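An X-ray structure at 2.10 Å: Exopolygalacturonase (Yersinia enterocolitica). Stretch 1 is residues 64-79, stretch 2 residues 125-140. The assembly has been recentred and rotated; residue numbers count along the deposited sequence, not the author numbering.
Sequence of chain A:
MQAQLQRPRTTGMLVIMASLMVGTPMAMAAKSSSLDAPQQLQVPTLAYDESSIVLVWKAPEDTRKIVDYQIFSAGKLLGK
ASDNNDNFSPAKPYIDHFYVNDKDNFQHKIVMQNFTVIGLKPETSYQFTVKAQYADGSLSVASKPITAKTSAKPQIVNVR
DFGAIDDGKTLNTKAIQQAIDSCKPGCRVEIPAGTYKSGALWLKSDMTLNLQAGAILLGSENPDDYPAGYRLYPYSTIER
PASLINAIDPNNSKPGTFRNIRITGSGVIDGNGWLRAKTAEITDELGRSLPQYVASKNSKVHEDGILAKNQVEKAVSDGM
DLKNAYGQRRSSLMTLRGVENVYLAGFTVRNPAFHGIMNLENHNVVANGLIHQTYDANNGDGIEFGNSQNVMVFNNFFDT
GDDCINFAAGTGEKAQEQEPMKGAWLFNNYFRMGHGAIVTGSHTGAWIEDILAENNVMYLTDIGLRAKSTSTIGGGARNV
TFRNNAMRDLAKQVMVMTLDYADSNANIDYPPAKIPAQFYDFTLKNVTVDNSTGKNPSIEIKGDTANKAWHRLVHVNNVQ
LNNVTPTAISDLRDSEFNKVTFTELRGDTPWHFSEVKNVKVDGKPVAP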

ATOM      1  N   ARG A  64      11.712  14.505  17.740  1.00 44.96           N
ATOM      2  CA  ARG A  64      12.581  14.164  18.870  1.00 45.80           C
ATOM      3  C   ARG A  64      11.989  14.457  20.254  1.00 46.97           C
ATOM      4  O   ARG A  64      12.267  13.729  21.223  1.00 47.59           O
ATOM      5  CB  ARG A  64      13.930  14.867  18.731  1.00 45.89           C
ATOM      6  CG  ARG A  64      14.898  14.159  17.806  1.00 46.66           C
ATOM      7  CD  ARG A  64      16.259  14.850  17.753  1.00 45.81           C
ATOM      8  NE  ARG A  64      16.237  16.078  16.954  1.00 45.79           N
ATOM      9  CZ  ARG A  64      17.151  17.045  17.048  1.00 44.36           C
ATOM     10  NH1 ARG A  64      18.143  16.932  17.918  1.00 44.51           N
ATOM     11  NH2 ARG A  64      17.072  18.128  16.286  1.00 41.73           N
ATOM     12  N   LYS A  65      11.181  15.518  20.352  1.00 47.43           N
ATOM     13  CA  LYS A  65      10.662  15.959  21.645  1.00 47.66           C
ATOM     14  C   LYS A  65       9.164  15.647  21.812  1.00 47.15           C
ATOM     15  O   LYS A  65       8.610  15.785  22.909  1.00 47.83           O
ATOM     16  CB  LYS A  65      10.982  17.445  21.872  1.00 47.67           C
ATOM     17  CG  LYS A  65      12.349  17.898  21.271  1.00 49.14           C
ATOM     18  CD  LYS A  65      12.865  19.242  21.816  1.00 49.27           C
ATOM     19  CE  LYS A  65      13.572  19.088  23.178  1.00 51.58           C
ATOM     20  NZ  LYS A  65      13.527  20.360  23.984  1.00 52.26           N
ATOM     21  N   ILE A  66       8.522  15.200  20.732  1.00 46.34           N
ATOM     22  CA  ILE A  66       7.098  14.869  20.745  1.00 45.39           C
ATOM     23  C   ILE A  66       6.953  13.378  21.027  1.00 44.72           C
ATOM     24  O   ILE A  66       7.461  12.554  20.276  1.00 44.94           O
ATOM     25  CB  ILE A  66       6.407  15.248  19.391  1.00 45.58           C
ATOM     26  CG1 ILE A  66       6.756  16.693  19.002  1.00 45.20           C
ATOM     27  CG2 ILE A  66       4.881  15.046  19.472  1.00 44.43           C
ATOM     28  CD1 ILE A  66       6.614  17.032  17.521  1.00 46.11           C
ATOM     29  N   VAL A  67       6.270  13.033  22.112  1.00 43.55           N
ATOM     30  CA  VAL A  67       6.135  11.628  22.502  1.00 42.64           C
ATOM     31  C   VAL A  67       4.718  11.073  22.292  1.00 41.76           C
ATOM     32  O   VAL A  67       4.503   9.870  22.407  1.00 41.10           O
ATOM     33  CB  VAL A  67       6.638  11.362  23.965  1.00 42.74           C
ATOM     34  CG1 VAL A  67       8.119  11.644  24.085  1.00 42.00           C
ATOM     35  CG2 VAL A  67       5.839  12.180  24.997  1.00 43.33           C
ATOM     36  N   ASP A  68       3.778  11.956  21.947  1.00 40.98           N
ATOM     37  CA  ASP A  68       2.357  11.623  21.826  1.00 40.27           C
ATOM     38  C   ASP A  68       1.558  12.833  21.329  1.00 39.98           C
ATOM     39  O   ASP A  68       2.109  13.917  21.162  1.00 39.50           O
ATOM     40  CB  ASP A  68       1.804  11.154  23.176  1.00 40.33           C
ATOM     41  CG  ASP A  68       0.827  10.000  23.047  1.00 41.05           C
ATOM     42  OD1 ASP A  68       0.199   9.825  21.980  1.00 42.01           O
ATOM     43  OD2 ASP A  68       0.681   9.260  24.031  1.00 43.03           O
ATOM     44  N   TYR A  69       0.262  12.625  21.085  1.00 39.71           N
ATOM     45  CA  TYR A  69      -0.684  13.698  20.733  1.00 39.32           C
ATOM     46  C   TYR A  69      -1.982  13.482  21.505  1.00 39.82           C
ATOM     47  O   TYR A  69      -2.353  12.332  21.773  1.00 39.75           O
ATOM     48  CB  TYR A  69      -0.987  13.692  19.232  1.00 38.54           C
ATOM     49  CG  TYR A  69       0.123  14.242  18.375  1.00 37.95           C
ATOM     50  CD1 TYR A  69       0.173  15.600  18.041  1.00 35.39           C
ATOM     51  CD2 TYR A  69       1.129  13.403  17.885  1.00 37.26           C
ATOM     52  CE1 TYR A  69       1.203  16.112  17.250  1.00 35.60           C
ATOM     53  CE2 TYR A  69       2.157  13.903  17.092  1.00 36.66           C
ATOM     54  CZ  TYR A  69       2.197  15.251  16.780  1.00 36.56           C
ATOM     55  OH  TYR A  69       3.222  15.715  15.983  1.00 36.98           O
ATOM     56  N   GLN A  70      -2.660  14.578  21.864  1.00 40.40           N
ATOM     57  CA  GLN A  70      -3.902  14.513  22.648  1.00 41.38           C
ATOM     58  C   GLN A  70      -5.039  15.163  21.888  1.00 41.58           C
ATOM     59  O   GLN A  70      -4.852  16.209  21.269  1.00 41.26           O
ATOM     60  CB  GLN A  70      -3.749  15.235  23.988  1.00 41.23           C
ATOM     61  CG  GLN A  70      -2.699  14.671  24.929  1.00 41.48           C
ATOM     62  CD  GLN A  70      -2.818  15.252  26.339  1.00 42.60           C
ATOM     63  OE1 GLN A  70      -3.575  16.207  26.576  1.00 45.30           O
ATOM     64  NE2 GLN A  70      -2.066  14.687  27.277  1.00 43.13           N
ATOM     65  N   ILE A  71      -6.224  14.566  21.977  1.00 42.32           N
ATOM     66  CA  ILE A  71      -7.356  14.944  21.122  1.00 43.43           C
ATOM     67  C   ILE A  71      -8.555  15.434  21.941  1.00 43.83           C
ATOM     68  O   ILE A  71      -9.002  14.761  22.856  1.00 44.17           O
ATOM     69  CB  ILE A  71      -7.743  13.784  20.135  1.00 42.91           C
ATOM     70  CG1 ILE A  71      -6.682  13.636  19.037  1.00 42.66           C
ATOM     71  CG2 ILE A  71      -9.090  14.034  19.485  1.00 43.38           C
ATOM     72  CD1 ILE A  71      -5.480  12.785  19.419  1.00 40.27           C
ATOM     73  N   PHE A  72      -9.058  16.616  21.593  1.00 45.35           N
ATOM     74  CA  PHE A  72     -10.147  17.265  22.326  1.00 46.26           C
ATOM     75  C   PHE A  72     -11.307  17.593  21.400  1.00 46.97           C
ATOM     76  O   PHE A  72     -11.105  18.157  20.321  1.00 46.90           O
ATOM     77  CB  PHE A  72      -9.670  18.578  22.964  1.00 46.38           C
ATOM     78  CG  PHE A  72      -8.330  18.496  23.653  1.00 46.30           C
ATOM     79  CD1 PHE A  72      -8.252  18.273  25.026  1.00 46.16           C
ATOM     80  CD2 PHE A  72      -7.151  18.691  22.939  1.00 46.54           C
ATOM     81  CE1 PHE A  72      -7.029  18.209  25.676  1.00 45.23           C
ATOM     82  CE2 PHE A  72      -5.924  18.625  23.586  1.00 47.01           C
ATOM     83  CZ  PHE A  72      -5.865  18.386  24.962  1.00 46.51           C
ATOM     84  N   SER A  73     -12.519  17.236  21.819  1.00 48.27           N
ATOM     85  CA  SER A  73     -13.731  17.713  21.163  1.00 49.45           C
ATOM     86  C   SER A  73     -14.312  18.800  22.054  1.00 50.57           C
ATOM     87  O   SER A  73     -14.492  18.583  23.266  1.00 51.29           O
ATOM     88  CB  SER A  73     -14.740  16.585  20.953  1.00 49.53           C
ATOM     89  OG  SER A  73     -15.978  17.074  20.453  1.00 50.25           O
ATOM     90  N   ALA A  74     -14.600  19.961  21.465  1.00 51.29           N
ATOM     91  CA  ALA A  74     -15.035  21.146  22.223  1.00 51.98           C
ATOM     92  C   ALA A  74     -14.232  21.293  23.522  1.00 52.35           C
ATOM     93  O   ALA A  74     -14.797  21.348  24.620  1.00 53.00           O
ATOM     94  CB  ALA A  74     -16.552  21.112  22.494  1.00 51.88           C
ATOM     95  N   GLY A  75     -12.904  21.304  23.376  1.00 52.39           N
ATOM     96  CA  GLY A  75     -11.967  21.521  24.482  1.00 51.77           C
ATOM     97  C   GLY A  75     -11.971  20.526  25.628  1.00 51.18           C
ATOM     98  O   GLY A  75     -11.262  20.726  26.603  1.00 50.81           O
ATOM     99  N   LYS A  76     -12.777  19.470  25.529  1.00 51.09           N
ATOM    100  CA  LYS A  76     -12.708  18.372  26.501  1.00 50.97           C
ATOM    101  C   LYS A  76     -11.894  17.195  25.945  1.00 50.43           C
ATOM    102  O   LYS A  76     -12.102  16.772  24.800  1.00 50.33           O
ATOM    103  CB  LYS A  76     -14.099  17.895  26.942  1.00 51.13           C
ATOM    104  CG  LYS A  76     -14.091  17.309  28.372  1.00 52.57           C
ATOM    105  CD  LYS A  76     -15.186  16.252  28.614  1.00 55.14           C
ATOM    106  CE  LYS A  76     -14.851  14.907  27.952  1.00 54.97           C
ATOM    107  NZ  LYS A  76     -15.493  14.756  26.608  1.00 55.58           N
ATOM    108  N   LEU A  77     -10.975  16.683  26.767  1.00 49.50           N
ATOM    109  CA  LEU A  77     -10.071  15.602  26.371  1.00 48.87           C
ATOM    110  C   LEU A  77     -10.809  14.310  26.004  1.00 48.30           C
ATOM    111  O   LEU A  77     -11.633  13.808  26.789  1.00 48.42           O
ATOM    112  CB  LEU A  77      -9.029  15.343  27.471  1.00 49.05           C
ATOM    113  CG  LEU A  77      -7.983  14.229  27.292  1.00 48.93           C
ATOM    114  CD1 LEU A  77      -6.937  14.577  26.220  1.00 47.29           C
ATOM    115  CD2 LEU A  77      -7.307  13.947  28.618  1.00 48.68           C
ATOM    116  N   LEU A  78     -10.515  13.792  24.808  1.00 47.27           N
ATOM    117  CA  LEU A  78     -11.043  12.498  24.358  1.00 46.61           C
ATOM    118  C   LEU A  78     -10.065  11.355  24.637  1.00 46.00           C
ATOM    119  O   LEU A  78     -10.473  10.195  24.824  1.00 45.72           O
ATOM    120  CB  LEU A  78     -11.419  12.550  22.866  1.00 46.84           C
ATOM    121  CG  LEU A  78     -12.559  13.506  22.488  1.00 46.56           C
ATOM    122  CD1 LEU A  78     -12.567  13.796  20.999  1.00 45.95           C
ATOM    123  CD2 LEU A  78     -13.910  12.961  22.938  1.00 47.01           C
ATOM    124  N   GLY A  79      -8.775  11.684  24.660  1.00 45.54           N
ATOM    125  CA  GLY A  79      -7.728  10.702  24.928  1.00 44.85           C
ATOM    126  C   GLY A  79      -6.416  10.956  24.207  1.00 44.28           C
ATOM    127  O   GLY A  79      -6.220  12.004  23.597  1.00 44.08           O
ATOM    128  N   SER A 125     -22.911  17.523  14.393  1.00 51.12           N
ATOM    129  CA  SER A 125     -21.635  18.235  14.257  1.00 50.47           C
ATOM    130  C   SER A 125     -20.806  18.143  15.544  1.00 49.92           C
ATOM    131  O   SER A 125     -21.365  18.179  16.649  1.00 49.47           O
ATOM    132  CB  SER A 125     -21.865  19.707  13.921  1.00 50.49           C
ATOM    133  OG  SER A 125     -21.903  19.923  12.524  1.00 51.72           O
ATOM    134  N   TYR A 126     -19.484  18.018  15.384  1.00 48.92           N
ATOM    135  CA  TYR A 126     -18.535  17.993  16.502  1.00 48.14           C
ATOM    136  C   TYR A 126     -17.297  18.782  16.108  1.00 48.09           C
ATOM    137  O   TYR A 126     -16.853  18.707  14.957  1.00 48.73           O
ATOM    138  CB  TYR A 126     -18.121  16.565  16.857  1.00 47.26           C
ATOM    139  CG  TYR A 126     -19.251  15.649  17.261  1.00 47.18           C
ATOM    140  CD1 TYR A 126     -19.713  15.627  18.577  1.00 46.47           C
ATOM    141  CD2 TYR A 126     -19.851  14.785  16.335  1.00 45.81           C
ATOM    142  CE1 TYR A 126     -20.761  14.782  18.962  1.00 46.24           C
ATOM    143  CE2 TYR A 126     -20.904  13.933  16.713  1.00 44.55           C
ATOM    144  CZ  TYR A 126     -21.350  13.941  18.029  1.00 45.76           C
ATOM    145  OH  TYR A 126     -22.377  13.111  18.438  1.00 45.84           O
ATOM    146  N   GLN A 127     -16.752  19.545  17.051  1.00 47.61           N
ATOM    147  CA  GLN A 127     -15.493  20.273  16.835  1.00 47.53           C
ATOM    148  C   GLN A 127     -14.341  19.462  17.431  1.00 46.64           C
ATOM    149  O   GLN A 127     -14.544  18.692  18.373  1.00 46.65           O
ATOM    150  CB  GLN A 127     -15.577  21.691  17.424  1.00 48.01           C
ATOM    151  CG  GLN A 127     -14.408  22.633  17.109  1.00 49.43           C
ATOM    152  CD  GLN A 127     -13.460  22.845  18.302  1.00 51.54           C
ATOM    153  OE1 GLN A 127     -12.597  23.726  18.269  1.00 53.09           O
ATOM    154  NE2 GLN A 127     -13.626  22.046  19.356  1.00 51.73           N
ATOM    155  N   PHE A 128     -13.145  19.615  16.860  1.00 45.43           N
ATOM    156  CA  PHE A 128     -11.981  18.809  17.237  1.00 43.93           C
ATOM    157  C   PHE A 128     -10.688  19.644  17.192  1.00 43.86           C
ATOM    158  O   PHE A 128     -10.452  20.402  16.233  1.00 43.24           O
ATOM    159  CB  PHE A 128     -11.824  17.592  16.298  1.00 43.09           C
ATOM    160  CG  PHE A 128     -12.952  16.580  16.364  1.00 41.29           C
ATOM    161  CD1 PHE A 128     -13.137  15.778  17.493  1.00 41.20           C
ATOM    162  CD2 PHE A 128     -13.791  16.386  15.262  1.00 38.75           C
ATOM    163  CE1 PHE A 128     -14.172  14.822  17.548  1.00 40.04           C
ATOM    164  CE2 PHE A 128     -14.817  15.440  15.297  1.00 37.77           C
ATOM    165  CZ  PHE A 128     -15.012  14.657  16.436  1.00 40.10           C
ATOM    166  N   THR A 129      -9.869  19.521  18.237  1.00 43.48           N
ATOM    167  CA  THR A 129      -8.479  19.991  18.182  1.00 43.98           C
ATOM    168  C   THR A 129      -7.491  18.902  18.629  1.00 43.70           C
ATOM    169  O   THR A 129      -7.879  17.939  19.293  1.00 43.85           O
ATOM    170  CB  THR A 129      -8.221  21.310  18.989  1.00 44.04           C
ATOM    171  OG1 THR A 129      -8.591  21.136  20.364  1.00 44.63           O
ATOM    172  CG2 THR A 129      -8.970  22.490  18.383  1.00 43.75           C
ATOM    173  N   VAL A 130      -6.221  19.080  18.254  1.00 43.53           N
ATOM    174  CA  VAL A 130      -5.120  18.169  18.619  1.00 43.13           C
ATOM    175  C   VAL A 130      -3.881  18.936  19.135  1.00 42.95           C
ATOM    176  O   VAL A 130      -3.465  19.941  18.548  1.00 42.17           O
ATOM    177  CB  VAL A 130      -4.737  17.200  17.423  1.00 43.14           C
ATOM    178  CG1 VAL A 130      -4.206  17.966  16.207  1.00 42.25           C
ATOM    179  CG2 VAL A 130      -3.747  16.136  17.864  1.00 43.13           C
ATOM    180  N   LYS A 131      -3.313  18.457  20.242  1.00 43.30           N
ATOM    181  CA  LYS A 131      -2.064  19.008  20.792  1.00 43.44           C
ATOM    182  C   LYS A 131      -0.980  17.935  20.830  1.00 43.49           C
ATOM    183  O   LYS A 131      -1.257  16.790  21.224  1.00 43.32           O
ATOM    184  CB  LYS A 131      -2.266  19.521  22.232  1.00 43.55           C
ATOM    185  CG  LYS A 131      -3.402  20.489  22.445  1.00 43.87           C
ATOM    186  CD  LYS A 131      -3.291  21.113  23.831  1.00 44.62           C
ATOM    187  CE  LYS A 131      -4.446  22.076  24.112  1.00 45.39           C
ATOM    188  NZ  LYS A 131      -4.101  23.109  25.145  1.00 44.62           N
ATOM    189  N   ALA A 132       0.232  18.312  20.421  1.00 43.15           N
ATOM    190  CA  ALA A 132       1.443  17.534  20.682  1.00 44.04           C
ATOM    191  C   ALA A 132       1.721  17.435  22.179  1.00 44.83           C
ATOM    192  O   ALA A 132       1.619  18.423  22.912  1.00 44.73           O
ATOM    193  CB  ALA A 132       2.640  18.142  19.978  1.00 43.31           C
ATOM    194  N   GLN A 133       2.061  16.230  22.623  1.00 45.77           N
ATOM    195  CA  GLN A 133       2.465  15.999  23.996  1.00 46.75           C
ATOM    196  C   GLN A 133       3.967  15.761  23.994  1.00 48.09           C
ATOM    197  O   GLN A 133       4.488  14.997  23.176  1.00 47.86           O
ATOM    198  CB  GLN A 133       1.724  14.796  24.590  1.00 46.71           C
ATOM    199  CG  GLN A 133       1.826  14.669  26.110  1.00 45.73           C
ATOM    200  CD  GLN A 133       1.415  13.302  26.605  1.00 44.95           C
ATOM    201  OE1 GLN A 133       0.255  13.079  26.948  1.00 46.06           O
ATOM    202  NE2 GLN A 133       2.360  12.371  26.630  1.00 43.57           N
ATOM    203  N   TYR A 134       4.668  16.439  24.899  1.00 49.65           N
ATOM    204  CA  TYR A 134       6.118  16.391  24.915  1.00 50.90           C
ATOM    205  C   TYR A 134       6.630  15.436  25.982  1.00 51.55           C
ATOM    206  O   TYR A 134       5.894  15.036  26.887  1.00 51.65           O
ATOM    207  CB  TYR A 134       6.711  17.796  25.088  1.00 51.13           C
ATOM    208  CG  TYR A 134       6.379  18.754  23.959  1.00 51.64           C
ATOM    209  CD1 TYR A 134       6.991  18.635  22.709  1.00 51.12           C
ATOM    210  CD2 TYR A 134       5.458  19.779  24.141  1.00 52.60           C
ATOM    211  CE1 TYR A 134       6.686  19.503  21.677  1.00 50.24           C
ATOM    212  CE2 TYR A 134       5.144  20.654  23.110  1.00 52.41           C
ATOM    213  CZ  TYR A 134       5.766  20.510  21.885  1.00 51.74           C
ATOM    214  OH  TYR A 134       5.458  21.388  20.873  1.00 52.08           O
ATOM    215  N   ALA A 135       7.901  15.070  25.851  1.00 52.67           N
ATOM    216  CA  ALA A 135       8.571  14.162  26.778  1.00 53.50           C
ATOM    217  C   ALA A 135       8.409  14.603  28.242  1.00 54.04           C
ATOM    218  O   ALA A 135       8.169  13.766  29.120  1.00 54.15           O
ATOM    219  CB  ALA A 135      10.048  14.041  26.404  1.00 53.50           C
ATOM    220  N   ASP A 136       8.511  15.917  28.472  1.00 54.49           N
ATOM    221  CA  ASP A 136       8.480  16.534  29.810  1.00 54.94           C
ATOM    222  C   ASP A 136       7.071  16.805  30.372  1.00 55.24           C
ATOM    223  O   ASP A 136       6.928  17.529  31.360  1.00 55.36           O
ATOM    224  CB  ASP A 136       9.285  17.841  29.798  1.00 54.97           C
ATOM    225  CG  ASP A 136       8.678  18.909  28.878  1.00 54.81           C
ATOM    226  OD1 ASP A 136       7.545  18.716  28.376  1.00 54.15           O
ATOM    227  OD2 ASP A 136       9.340  19.952  28.660  1.00 54.12           O
ATOM    228  N   GLY A 137       6.044  16.248  29.727  1.00 55.47           N
ATOM    229  CA  GLY A 137       4.664  16.316  30.217  1.00 55.01           C
ATOM    230  C   GLY A 137       3.814  17.436  29.644  1.00 54.81           C
ATOM    231  O   GLY A 137       2.579  17.372  29.709  1.00 54.62           O
ATOM    232  N   SER A 138       4.472  18.458  29.089  1.00 54.73           N
ATOM    233  CA  SER A 138       3.794  19.661  28.587  1.00 54.42           C
ATOM    234  C   SER A 138       3.214  19.485  27.184  1.00 54.51           C
ATOM    235  O   SER A 138       3.734  18.706  26.375  1.00 54.75           O
ATOM    236  CB  SER A 138       4.741  20.864  28.604  1.00 54.53           C
ATOM    237  OG  SER A 138       5.586  20.881  27.457  1.00 54.33           O
ATOM    238  N   LEU A 139       2.146  20.233  26.903  1.00 54.11           N
ATOM    239  CA  LEU A 139       1.458  20.185  25.613  1.00 53.72           C
ATOM    240  C   LEU A 139       1.797  21.390  24.747  1.00 53.65           C
ATOM    241  O   LEU A 139       2.262  22.412  25.252  1.00 53.66           O
ATOM    242  CB  LEU A 139      -0.054  20.121  25.826  1.00 53.43           C
ATOM    243  CG  LEU A 139      -0.578  18.993  26.705  1.00 53.35           C
ATOM    244  CD1 LEU A 139      -2.055  19.204  26.992  1.00 53.09           C
ATOM    245  CD2 LEU A 139      -0.331  17.641  26.049  1.00 52.56           C
ATOM    246  N   SER A 140       1.575  21.272  23.440  1.00 53.59           N
ATOM    247  CA  SER A 140       1.690  22.431  22.547  1.00 53.66           C
ATOM    248  C   SER A 140       0.348  23.151  22.454  1.00 53.82           C
ATOM    249  O   SER A 140      -0.692  22.591  22.817  1.00 53.88           O
ATOM    250  CB  SER A 140       2.142  22.009  21.147  1.00 53.49           C
ATOM    251  OG  SER A 140       1.053  21.515  20.382  1.00 53.28           O
TER

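The two stretches form an antiparallel β-sheet pairing, in which a regular ladder of backbone hydrogen bonds is interrupted by one β bulge and flanked on its two faces by side chains of different character. The axes of strands 66-73 and 125-134 approach to 4.3 Å with 150° between their N-to-C directions, and together the stretches bury 1011 Å².

The regular part is read from reciprocal bonds. At the pair Phe 72 and Thr 129, Phe 72 N donates to Thr 129 O at 2.9 Å with an angle of 178°, and Thr 129 N returns a bond to Phe 72 O at 2.8 Å. Gln 70 and Lys 131 repeat the pattern: Gln 70 N to Lys 131 O is 2.7 Å, and Lys 131 N to Gln 70 O is 2.9 Å. The intervening pairs, Ile 71 with Val 130 and Tyr 69 with Ala 132, lack such bonds, and their CA atoms lie closer, at 4.7 and 4.4 Å.

The bulge appears as a one-residue shift in register between Ile 66 and Asp 68. Gln 133 O accepts from two successive amides, strongly from Val 67 N (2.9 Å, 156°) and weakly from Asp 68 N (3.4 Å, 135°), while Gln 133 N donates to Asp 68 O at 2.7 Å. Val 67, with psi near -8°, departs from extended geometry here. Beyond it, Ala 135 N reaches Lys 65 O at 3.1 Å, carrying the pairing past the end of strand 125-134.

On the face bearing Tyr 69, Ile 71, Val 130 and Ala 132, the contacts are apolar and all four residues are buried. Val 130 CG2 lies 3.9 Å from Tyr 69 CB and 4.0 Å from Ile 71 CG1, so one methyl bridges two neighbours on the same side, and Tyr 69 CE1 is 3.7 Å from Ala 132 CB.

The other face is more mixed. Gln 70 NE2 donates to Gln 133 OE1 at 2.8 Å (152°), a diagonal link between adjacent hydrogen-bonded pairs. Phe 72 likewise reaches diagonally, its CE2 lying 3.3 Å from Lys 131 CG, while Leu 139 CD1 sits at the edge of its ring, 4.4 Å from Phe 72 CZ.

Near the type I' turn from Ser 73 to Lys 76, Gln 127 O accepts a hydrogen bond from Ser 73 OG at 3.0 Å and a weak one from Ala 74 N at 3.3 Å. Leu 78 CD1 meets the edge of the Phe 128 ring, 3.9 Å from Phe 128 CE1.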